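TudS (PDB 6Z96) is a [4Fe-4S]-dependent desulfidase that removes the sulfur of thiouracil without redox chemistry, probably by way of a [4Fe-5S] intermediate. Local coordinates at residues Glu3-Ser8 with Leu147-Val152; Cys10-Pro15 with Asn28-Leu33; Arg38-Cys43 with Leu84-Ala89. One frame throughout, in Å; residues are numbered along the deposited sequence.

How the contacts relate
The three contacts lie around one four-stranded parallel sheet of an alpha/beta fold, with centres 12 to 14 Å apart. Contact 1 joins the first strand, 5-8, to the C-terminal helix 142-151, so it ties the two ends of the chain together and spans the other two in sequence. Contact 2 comes first within that span, setting the loop after strand 5-8 against helix 28-35, and contact 3 follows, packing edge strand 39-42 on helix 73-90. Contacts 1 and 2 share one face of the sheet, while contact 3 covers the other. Ser8, Cys10 and Cys43 bring all three to the iron-sulfur cluster, which lies beyond the C-terminal ends of strands 5-8 and 39-42.

Contact 1 of 3, residues Glu3-Ser8 with Leu147-Val152. With SF4 (iron/sulfur cluster), chain C.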
loop_
_atom_site.group_PDB
_atom_site.type_symbol
_atom_site.label_atom_id
_atom_site.label_comp_id
_atom_site.label_asym_id
_atom_site.label_seq_id
_atom_site.Cartn_x
_atom_site.Cartn_y
_atom_site.Cartn_z
ATOM N N GLU A 3 -3.613 -5.045 -18.167
ATOM C CA GLU A 3 -2.588 -5.213 -17.151
ATOM C C GLU A 3 -3.165 -5.404 -15.742
ATOM O O GLU A 3 -4.311 -5.058 -15.480
ATOM C CB GLU A 3 -1.674 -3.995 -17.165
ATOM C CG GLU A 3 -0.975 -3.786 -18.494
ATOM C CD GLU A 3 0.204 -2.838 -18.423
ATOM O OE1 GLU A 3 0.488 -2.313 -17.320
ATOM O OE2 GLU A 3 0.854 -2.628 -19.473
ATOM N N LYS A 4 -2.333 -5.906 -14.837
ATOM C CA LYS A 4 -2.716 -6.111 -13.439
ATOM C C LYS A 4 -2.173 -4.992 -12.561
ATOM O O LYS A 4 -1.262 -4.267 -12.944
ATOM C CB LYS A 4 -2.155 -7.437 -12.916
ATOM C CG LYS A 4 -2.609 -8.640 -13.726
ATOM C CD LYS A 4 -2.002 -9.873 -13.134
ATOM C CE LYS A 4 -2.227 -11.095 -13.992
ATOM N NZ LYS A 4 -1.245 -12.158 -13.651
ATOM N N ILE A 5 -2.772 -4.834 -11.379
ATOM C CA ILE A 5 -2.286 -3.870 -10.411
ATOM C C ILE A 5 -2.067 -4.592 -9.084
ATOM O O ILE A 5 -2.662 -5.648 -8.848
ATOM C CB ILE A 5 -3.246 -2.671 -10.233
ATOM C CG1 ILE A 5 -4.551 -3.061 -9.516
ATOM C CG2 ILE A 5 -3.518 -1.949 -11.571
ATOM C CD1 ILE A 5 -5.428 -1.825 -9.129
ATOM N N ILE A 6 -1.254 -3.976 -8.208
ATOM C CA ILE A 6 -1.126 -4.475 -6.844
ATOM C C ILE A 6 -2.002 -3.536 -6.002
ATOM O O ILE A 6 -2.059 -2.322 -6.249
ATOM C CB ILE A 6 0.353 -4.491 -6.404
ATOM C CG1 ILE A 6 0.516 -5.099 -5.010
ATOM C CG2 ILE A 6 0.969 -3.119 -6.437
ATOM C CD1 ILE A 6 2.008 -5.402 -4.663
ATOM N N VAL A 7 -2.733 -4.100 -5.015
ATOM C CA VAL A 7 -3.653 -3.305 -4.202
ATOM C C VAL A 7 -3.459 -3.617 -2.738
ATOM O O VAL A 7 -3.410 -4.784 -2.389
ATOM C CB VAL A 7 -5.130 -3.639 -4.561
ATOM C CG1 VAL A 7 -6.109 -2.739 -3.806
ATOM C CG2 VAL A 7 -5.375 -3.549 -6.067
ATOM N N SER A 8 -3.410 -2.595 -1.863
ATOM C CA SER A 8 -3.358 -2.824 -0.405
ATOM C C SER A 8 -4.510 -3.763 -0.009
ATOM O O SER A 8 -5.661 -3.497 -0.357
ATOM C CB SER A 8 -3.590 -1.509 0.334
ATOM O OG SER A 8 -2.438 -0.690 0.256
ATOM N N LEU A 147 -7.950 5.535 -15.260
ATOM C CA LEU A 147 -7.582 6.089 -16.564
ATOM C C LEU A 147 -6.200 5.598 -16.972
ATOM O O LEU A 147 -6.039 5.107 -18.087
ATOM C CB LEU A 147 -7.603 7.615 -16.546
ATOM C CG LEU A 147 -7.160 8.217 -17.894
ATOM C CD1 LEU A 147 -8.141 7.858 -18.987
ATOM C CD2 LEU A 147 -6.895 9.685 -17.809
ATOM N N ALA A 148 -5.201 5.675 -16.071
ATOM C CA ALA A 148 -3.831 5.255 -16.375
ATOM C C ALA A 148 -3.785 3.814 -16.832
ATOM O O ALA A 148 -3.137 3.490 -17.825
ATOM C CB ALA A 148 -2.914 5.477 -15.162
ATOM N N LEU A 149 -4.561 2.953 -16.172
ATOM C CA LEU A 149 -4.641 1.556 -16.555
ATOM C C LEU A 149 -5.375 1.367 -17.905
ATOM O O LEU A 149 -4.975 0.525 -18.699
ATOM C CB LEU A 149 -5.334 0.786 -15.405
ATOM C CG LEU A 149 -5.271 -0.711 -15.449
ATOM C CD1 LEU A 149 -3.835 -1.199 -15.377
ATOM C CD2 LEU A 149 -6.069 -1.310 -14.292
ATOM N N SER A 150 -6.413 2.164 -18.176
ATOM C CA SER A 150 -7.198 2.067 -19.408
ATOM C C SER A 150 -6.446 2.516 -20.662
ATOM O O SER A 150 -6.797 2.086 -21.759
ATOM C CB SER A 150 -8.470 2.902 -19.292
ATOM O OG SER A 150 -9.174 2.622 -18.093
ATOM N N LEU A 151 -5.459 3.410 -20.515
ATOM C CA LEU A 151 -4.701 3.930 -21.667
ATOM C C LEU A 151 -3.805 2.917 -22.345
ATOM O O LEU A 151 -3.510 3.065 -23.540
ATOM C CB LEU A 151 -3.885 5.173 -21.285
ATOM C CG LEU A 151 -4.693 6.369 -20.791
ATOM C CD1 LEU A 151 -3.807 7.553 -20.552
ATOM C CD2 LEU A 151 -5.838 6.737 -21.753
ATOM N N VAL A 152 -3.381 1.884 -21.609
ATOM C CA VAL A 152 -2.517 0.854 -22.171
ATOM C C VAL A 152 -3.275 -0.426 -22.571
ATOM O O VAL A 152 -2.643 -1.376 -23.012
ATOM C CB VAL A 152 -1.371 0.521 -21.170
ATOM C CG1 VAL A 152 -0.625 1.784 -20.748
ATOM C CG2 VAL A 152 -1.912 -0.205 -19.945
HETATM FE FE1 SF4 C . -1.716 -1.489 6.534
HETATM FE FE2 SF4 C . -3.479 -1.961 4.540
HETATM FE FE3 SF4 C . -1.490 -3.797 5.049
HETATM FE FE4 SF4 C . -0.906 -1.380 3.879
HETATM S S1 SF4 C . -2.169 -3.118 3.010
HETATM S S2 SF4 C . 0.267 -2.376 5.557
HETATM S S3 SF4 C . -2.396 0.016 4.970
HETATM S S4 SF4 C . -3.261 -3.210 6.421
HETATM O O HOH W 1 -4.695 -2.206 -18.950
#
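A single water molecule bridges Glu3 and Leu149: it donates to Leu149 O at 2.8 Å and accepts from Glu3 N at 3.1 Å. Leu149 O belongs to the last turn of helix 142-151, where carbonyls run out of amide partners within the helix, and the water meets that need while linking the helix to the run-in of strand 5-8. The setting is one flank of an alpha/beta fold, a C-terminal helix laid against the first strand of a parallel sheet.

Beside the water, the side chain of Glu3 lies athwart that of Val152. The methyl CG2 of Val152 stands almost directly above the face of the Glu3 carboxylate, 3.7 Å from CD. Glu3 is extended beyond CG, which brings its carboxylate over to Val152, and OE2 forms a salt bridge with Arg93. A glutamate suits this half-exposed place: its aliphatic part packs while its charge is answered at the end.

Deeper in, the contact becomes wholly apolar. Ile5 CG2 sits in the fork of Leu149, 3.8 Å from CD2 and 3.9 Å from CD1. Here CG1 of Ile5 takes the crowded position between backbone N and carbonyl carbon (chi1 70°), and CG2 is thereby turned to the leucine. A beta-branched residue fits an inner strand, while the longer leucine reaches across from a helix. Leu149 also touches Trp29 and Leu33 of helix 28-35.

Strand 5-8 then runs on to the iron-sulfur cluster. There Ser8 OG bonds to Lys98 N, and Ser8 CB lies 3.4 Å from the cluster sulfide S1.

Contact 2 of 3, residues Cys10-Pro15 with Asn28-Leu33. With SF4 (iron/sulfur cluster), chain C.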
loop_
_atom_site.group_PDB
_atom_site.type_symbol
_atom_site.label_atom_id
_atom_site.label_comp_id
_atom_site.label_asym_id
_atom_site.label_seq_id
_atom_site.Cartn_x
_atom_site.Cartn_y
_atom_site.Cartn_z
ATOM N N CYS A 10 -6.102 -4.338 2.636
ATOM C CA CYS A 10 -7.177 -3.749 3.434
ATOM C C CYS A 10 -8.205 -3.027 2.551
ATOM O O CYS A 10 -9.392 -3.009 2.902
ATOM C CB CYS A 10 -6.621 -2.821 4.504
ATOM S SG CYS A 10 -5.621 -1.460 3.838
ATOM N N LEU A 11 -7.767 -2.456 1.415
ATOM C CA LEU A 11 -8.725 -1.763 0.522
ATOM C C LEU A 11 -9.692 -2.741 -0.134
ATOM O O LEU A 11 -10.754 -2.318 -0.601
ATOM C CB LEU A 11 -7.980 -0.987 -0.574
ATOM C CG LEU A 11 -7.148 0.194 -0.062
ATOM C CD1 LEU A 11 -6.344 0.832 -1.227
ATOM C CD2 LEU A 11 -8.034 1.271 0.564
ATOM N N LEU A 12 -9.323 -4.013 -0.217
ATOM C CA LEU A 12 -10.203 -5.077 -0.736
ATOM C C LEU A 12 -11.085 -5.705 0.358
ATOM O O LEU A 12 -11.815 -6.666 0.072
ATOM C CB LEU A 12 -9.366 -6.160 -1.379
ATOM C CG LEU A 12 -8.572 -5.693 -2.567
ATOM C CD1 LEU A 12 -7.672 -6.794 -3.042
ATOM C CD2 LEU A 12 -9.490 -5.235 -3.722
ATOM N N GLY A 13 -11.052 -5.154 1.570
ATOM C CA GLY A 13 -11.881 -5.624 2.674
ATOM C C GLY A 13 -11.243 -6.690 3.534
ATOM O O GLY A 13 -11.908 -7.237 4.417
ATOM N N GLN A 14 -9.953 -7.015 3.296
ATOM C CA GLN A 14 -9.295 -8.017 4.132
ATOM C C GLN A 14 -8.991 -7.441 5.502
ATOM O O GLN A 14 -8.551 -6.304 5.616
ATOM C CB GLN A 14 -8.061 -8.549 3.450
ATOM C CG GLN A 14 -8.381 -9.149 2.084
ATOM C CD GLN A 14 -7.243 -9.965 1.562
ATOM O OE1 GLN A 14 -6.382 -10.418 2.323
ATOM N NE2 GLN A 14 -7.237 -10.227 0.267
ATOM N N PRO A 15 -9.197 -8.228 6.573
ATOM C CA PRO A 15 -9.024 -7.687 7.929
ATOM C C PRO A 15 -7.594 -7.809 8.412
ATOM O O PRO A 15 -7.309 -8.368 9.476
ATOM C CB PRO A 15 -9.983 -8.549 8.773
ATOM C CG PRO A 15 -9.855 -9.900 8.092
ATOM C CD PRO A 15 -9.777 -9.592 6.598
ATOM N N ASN A 28 -17.272 0.230 -8.031
ATOM C CA ASN A 28 -17.673 -0.708 -9.081
ATOM C C ASN A 28 -16.475 -1.075 -9.969
ATOM O O ASN A 28 -16.330 -2.218 -10.400
ATOM C CB ASN A 28 -18.792 -0.102 -9.942
ATOM C CG ASN A 28 -20.081 0.109 -9.187
ATOM O OD1 ASN A 28 -20.374 -0.593 -8.218
ATOM N ND2 ASN A 28 -20.877 1.093 -9.603
ATOM N N TRP A 29 -15.614 -0.087 -10.248
ATOM C CA TRP A 29 -14.441 -0.307 -11.068
ATOM C C TRP A 29 -13.494 -1.321 -10.404
ATOM O O TRP A 29 -13.057 -2.257 -11.066
ATOM C CB TRP A 29 -13.722 1.031 -11.337
ATOM C CG TRP A 29 -12.402 0.867 -12.026
ATOM C CD1 TRP A 29 -12.185 0.683 -13.359
ATOM C CD2 TRP A 29 -11.110 0.861 -11.402
ATOM N NE1 TRP A 29 -10.843 0.527 -13.600
ATOM C CE2 TRP A 29 -10.158 0.646 -12.416
ATOM C CE3 TRP A 29 -10.665 1.026 -10.080
ATOM C CZ2 TRP A 29 -8.792 0.528 -12.141
ATOM C CZ3 TRP A 29 -9.310 0.927 -9.816
ATOM C CH2 TRP A 29 -8.393 0.672 -10.839
ATOM N N LEU A 30 -13.179 -1.131 -9.117
ATOM C CA LEU A 30 -12.251 -2.037 -8.431
ATOM C C LEU A 30 -12.865 -3.425 -8.312
ATOM O O LEU A 30 -12.162 -4.409 -8.508
ATOM C CB LEU A 30 -11.874 -1.486 -7.048
ATOM C CG LEU A 30 -10.835 -2.320 -6.281
ATOM C CD1 LEU A 30 -9.531 -2.478 -7.080
ATOM C CD2 LEU A 30 -10.521 -1.665 -4.963
ATOM N N ASP A 31 -14.189 -3.513 -8.094
ATOM C CA ASP A 31 -14.865 -4.811 -8.034
ATOM C C ASP A 31 -14.720 -5.556 -9.356
ATOM O O ASP A 31 -14.397 -6.747 -9.359
ATOM C CB ASP A 31 -16.371 -4.631 -7.722
ATOM C CG ASP A 31 -16.682 -4.236 -6.294
ATOM O OD1 ASP A 31 -15.739 -4.220 -5.457
ATOM O OD2 ASP A 31 -17.859 -3.930 -6.009
ATOM N N ALA A 32 -14.925 -4.845 -10.487
ATOM C CA ALA A 32 -14.810 -5.435 -11.814
ATOM C C ALA A 32 -13.379 -5.898 -12.081
ATOM O O ALA A 32 -13.156 -6.984 -12.625
ATOM C CB ALA A 32 -15.245 -4.426 -12.873
ATOM N N LEU A 33 -12.392 -5.089 -11.670
ATOM C CA LEU A 33 -10.992 -5.434 -11.857
ATOM C C LEU A 33 -10.648 -6.730 -11.101
ATOM O O LEU A 33 -9.993 -7.612 -11.647
ATOM C CB LEU A 33 -10.137 -4.269 -11.331
ATOM C CG LEU A 33 -8.715 -4.223 -11.866
ATOM C CD1 LEU A 33 -8.691 -4.010 -13.363
ATOM C CD2 LEU A 33 -7.949 -3.112 -11.201
HETATM FE FE1 SF4 C . -1.716 -1.489 6.534
HETATM FE FE2 SF4 C . -3.479 -1.961 4.540
HETATM FE FE3 SF4 C . -1.490 -3.797 5.049
HETATM FE FE4 SF4 C . -0.906 -1.380 3.879
HETATM S S1 SF4 C . -2.169 -3.118 3.010
HETATM S S2 SF4 C . 0.267 -2.376 5.557
HETATM S S3 SF4 C . -2.396 0.016 4.970
HETATM S S4 SF4 C . -3.261 -3.210 6.421
#
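Leu12 and Leu30 meet methyl to methyl, with no flat group between them; the indole of Trp29, one residue before Leu30, packs on Leu145 and Ala146 of helix 142-151 instead. CD2 of Leu12 lies 3.9 Å from CD2 of Leu30, the two side chains being roughly perpendicular. Leu30 holds CG anti to its backbone nitrogen (chi1 -176°), a rotamer that carries its branch from the helix to the loop. Leucine is apt on both sides, being long enough to span backbones whose nearest CA atoms are 8.5 Å apart.

The loop is shaped by a type I turn, closed by Gly13 N bonding to Cys10 O at 3.0 Å. Gly13 has a positive phi (91°), at which a CB would press on the carbonyl oxygen of Leu12. At the start of the turn Cys10 binds the cluster, with SG 2.3 Å from the iron FE2, so the leucine packing adjoins a metal ligand.

Around the contact, Leu12 also rests on Val7 of strand 5-8 and Ala41 of strand 39-42, while Leu33 of helix 28-35 packs on Ile5, settling loop and helix on one face of the sheet.

Contact 3 of 3, residues Arg38-Cys43 with Leu84-Ala89; sequences RALAFC and LGLCLA. With SF4 (iron/sulfur cluster), chain C.
Strand 39-42, at one edge of the parallel sheet, is roofed here by helix 73-90, and the residue after it, Cys43, is a ligand of the iron-sulfur cluster. Leu86 is the helix residue that carries the contact. Its CD2 approaches CD2 of the Phe42 ring at 4.1 Å, the ring and the leucine chain running alongside in opposing senses. Leu40 CD1 comes no closer than 4.5 Å to Leu86 CD1, a loose touch at the limit of contact. Leu40 and Phe42 can both serve because alternate residues of a strand point to the same face; Ala41 between them points to the other, against Leu12 and Gln14.

Branched Leu86 suits a helix position above two strand side chains, and Ile6 of the neighbouring strand meets both Leu86 and Phe42. The broad Phe42 ring reaches back along the helix, to Leu82 and Ala83.

At the end of the strand, Cys43 SG binds the iron FE3 at 2.3 Å, with SG anti to the backbone N (chi1 172°). Cys43 is also the N-cap of helix 44-47, its side chain capping a backbone nitrogen of that helix. Helix 73-90 leads on to strand 94-96, beyond strand 5-8: this is the packing of a beta-alpha-beta crossover, whose long first connection holds helix 44-47 and the hairpin 57-60/63-66, with the metal site, as often in parallel alpha/beta folds, at the C-terminal ends of the strands.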
loop_
_atom_site.group_PDB
_atom_site.type_symbol
_atom_site.label_atom_id
_atom_site.label_comp_id
_atom_site.label_asym_id
_atom_site.label_seq_id
_atom_site.Cartn_x
_atom_site.Cartn_y
_atom_site.Cartn_z
ATOM N N ARG A 38 -7.408 -9.184 -11.957
ATOM C CA ARG A 38 -6.366 -8.192 -12.212
ATOM C C ARG A 38 -5.935 -7.371 -10.998
ATOM O O ARG A 38 -5.133 -6.444 -11.164
ATOM C CB ARG A 38 -6.824 -7.244 -13.337
ATOM C CG ARG A 38 -7.043 -7.979 -14.655
ATOM C CD ARG A 38 -7.759 -7.097 -15.677
ATOM N NE ARG A 38 -6.980 -5.895 -15.979
ATOM C CZ ARG A 38 -7.481 -4.796 -16.530
ATOM N NH1 ARG A 38 -8.772 -4.724 -16.832
ATOM N NH2 ARG A 38 -6.700 -3.756 -16.769
ATOM N N ALA A 39 -6.571 -7.576 -9.834
ATOM C CA ALA A 39 -6.248 -6.764 -8.651
ATOM C C ALA A 39 -5.610 -7.690 -7.623
ATOM O O ALA A 39 -6.330 -8.425 -6.942
ATOM C CB ALA A 39 -7.510 -6.149 -8.078
ATOM N N LEU A 40 -4.281 -7.698 -7.552
ATOM C CA LEU A 40 -3.565 -8.600 -6.663
ATOM C C LEU A 40 -3.426 -8.013 -5.287
ATOM O O LEU A 40 -2.763 -7.004 -5.103
ATOM C CB LEU A 40 -2.187 -8.944 -7.236
ATOM C CG LEU A 40 -2.162 -9.612 -8.634
ATOM C CD1 LEU A 40 -0.766 -10.099 -8.952
ATOM C CD2 LEU A 40 -3.132 -10.804 -8.715
ATOM N N ALA A 41 -4.045 -8.658 -4.313
ATOM C CA ALA A 41 -4.029 -8.171 -2.936
ATOM C C ALA A 41 -2.670 -8.356 -2.324
ATOM O O ALA A 41 -2.083 -9.417 -2.462
ATOM C CB ALA A 41 -5.038 -8.976 -2.127
ATOM N N PHE A 42 -2.221 -7.347 -1.563
ATOM C CA PHE A 42 -0.925 -7.477 -0.901
ATOM C C PHE A 42 -0.929 -6.613 0.324
ATOM O O PHE A 42 -1.360 -5.468 0.258
ATOM C CB PHE A 42 0.215 -7.038 -1.856
ATOM C CG PHE A 42 1.584 -7.317 -1.274
ATOM C CD1 PHE A 42 2.310 -6.312 -0.653
ATOM C CD2 PHE A 42 2.116 -8.589 -1.303
ATOM C CE1 PHE A 42 3.540 -6.577 -0.062
ATOM C CE2 PHE A 42 3.372 -8.848 -0.731
ATOM C CZ PHE A 42 4.066 -7.832 -0.118
ATOM N N CYS A 43 -0.405 -7.151 1.447
ATOM C CA CYS A 43 -0.258 -6.328 2.655
ATOM C C CYS A 43 1.217 -6.368 3.037
ATOM O O CYS A 43 1.687 -7.386 3.527
ATOM C CB CYS A 43 -1.104 -6.846 3.820
ATOM S SG CYS A 43 -0.759 -5.975 5.367
ATOM N N LEU A 84 7.664 -5.073 -4.146
ATOM C CA LEU A 84 8.429 -4.832 -5.376
ATOM C C LEU A 84 8.654 -6.153 -6.121
ATOM O O LEU A 84 8.488 -6.198 -7.336
ATOM C CB LEU A 84 9.780 -4.183 -5.026
ATOM C CG LEU A 84 10.701 -3.975 -6.222
ATOM C CD1 LEU A 84 10.097 -2.989 -7.193
ATOM C CD2 LEU A 84 12.071 -3.501 -5.787
ATOM N N GLY A 85 8.995 -7.217 -5.392
ATOM C CA GLY A 85 9.219 -8.530 -5.996
ATOM C C GLY A 85 7.996 -9.053 -6.707
ATOM O O GLY A 85 8.119 -9.635 -7.792
ATOM N N LEU A 86 6.802 -8.842 -6.120
ATOM C CA LEU A 86 5.569 -9.286 -6.752
ATOM C C LEU A 86 5.328 -8.474 -8.033
ATOM O O LEU A 86 4.959 -9.042 -9.066
ATOM C CB LEU A 86 4.394 -9.126 -5.774
ATOM C CG LEU A 86 3.034 -9.482 -6.315
ATOM C CD1 LEU A 86 2.965 -10.958 -6.623
ATOM C CD2 LEU A 86 1.937 -9.104 -5.339
ATOM N N CYS A 87 5.569 -7.156 -7.973
ATOM C CA CYS A 87 5.397 -6.310 -9.167
ATOM C C CYS A 87 6.349 -6.721 -10.279
ATOM O O CYS A 87 5.927 -6.788 -11.430
ATOM C CB CYS A 87 5.583 -4.842 -8.824
ATOM S SG CYS A 87 4.251 -4.163 -7.803
ATOM N N LEU A 88 7.623 -6.949 -9.954
ATOM C CA LEU A 88 8.600 -7.345 -10.979
ATOM C C LEU A 88 8.235 -8.687 -11.588
ATOM O O LEU A 88 8.277 -8.834 -12.812
ATOM C CB LEU A 88 10.013 -7.378 -10.411
ATOM C CG LEU A 88 10.561 -6.037 -9.925
ATOM C CD1 LEU A 88 11.915 -6.217 -9.267
ATOM C CD2 LEU A 88 10.633 -5.010 -11.056
ATOM N N ALA A 89 7.831 -9.652 -10.758
ATOM C CA ALA A 89 7.477 -10.983 -11.256
ATOM C C ALA A 89 6.252 -10.956 -12.152
ATOM O O ALA A 89 6.198 -11.695 -13.137
ATOM C CB ALA A 89 7.239 -11.935 -10.088
HETATM FE FE1 SF4 C . -1.716 -1.489 6.534
HETATM FE FE2 SF4 C . -3.479 -1.961 4.540
HETATM FE FE3 SF4 C . -1.490 -3.797 5.049
HETATM FE FE4 SF4 C . -0.906 -1.380 3.879
HETATM S S1 SF4 C . -2.169 -3.118 3.010
HETATM S S2 SF4 C . 0.267 -2.376 5.557
HETATM S S3 SF4 C . -2.396 0.016 4.970
HETATM S S4 SF4 C . -3.261 -3.210 6.421
#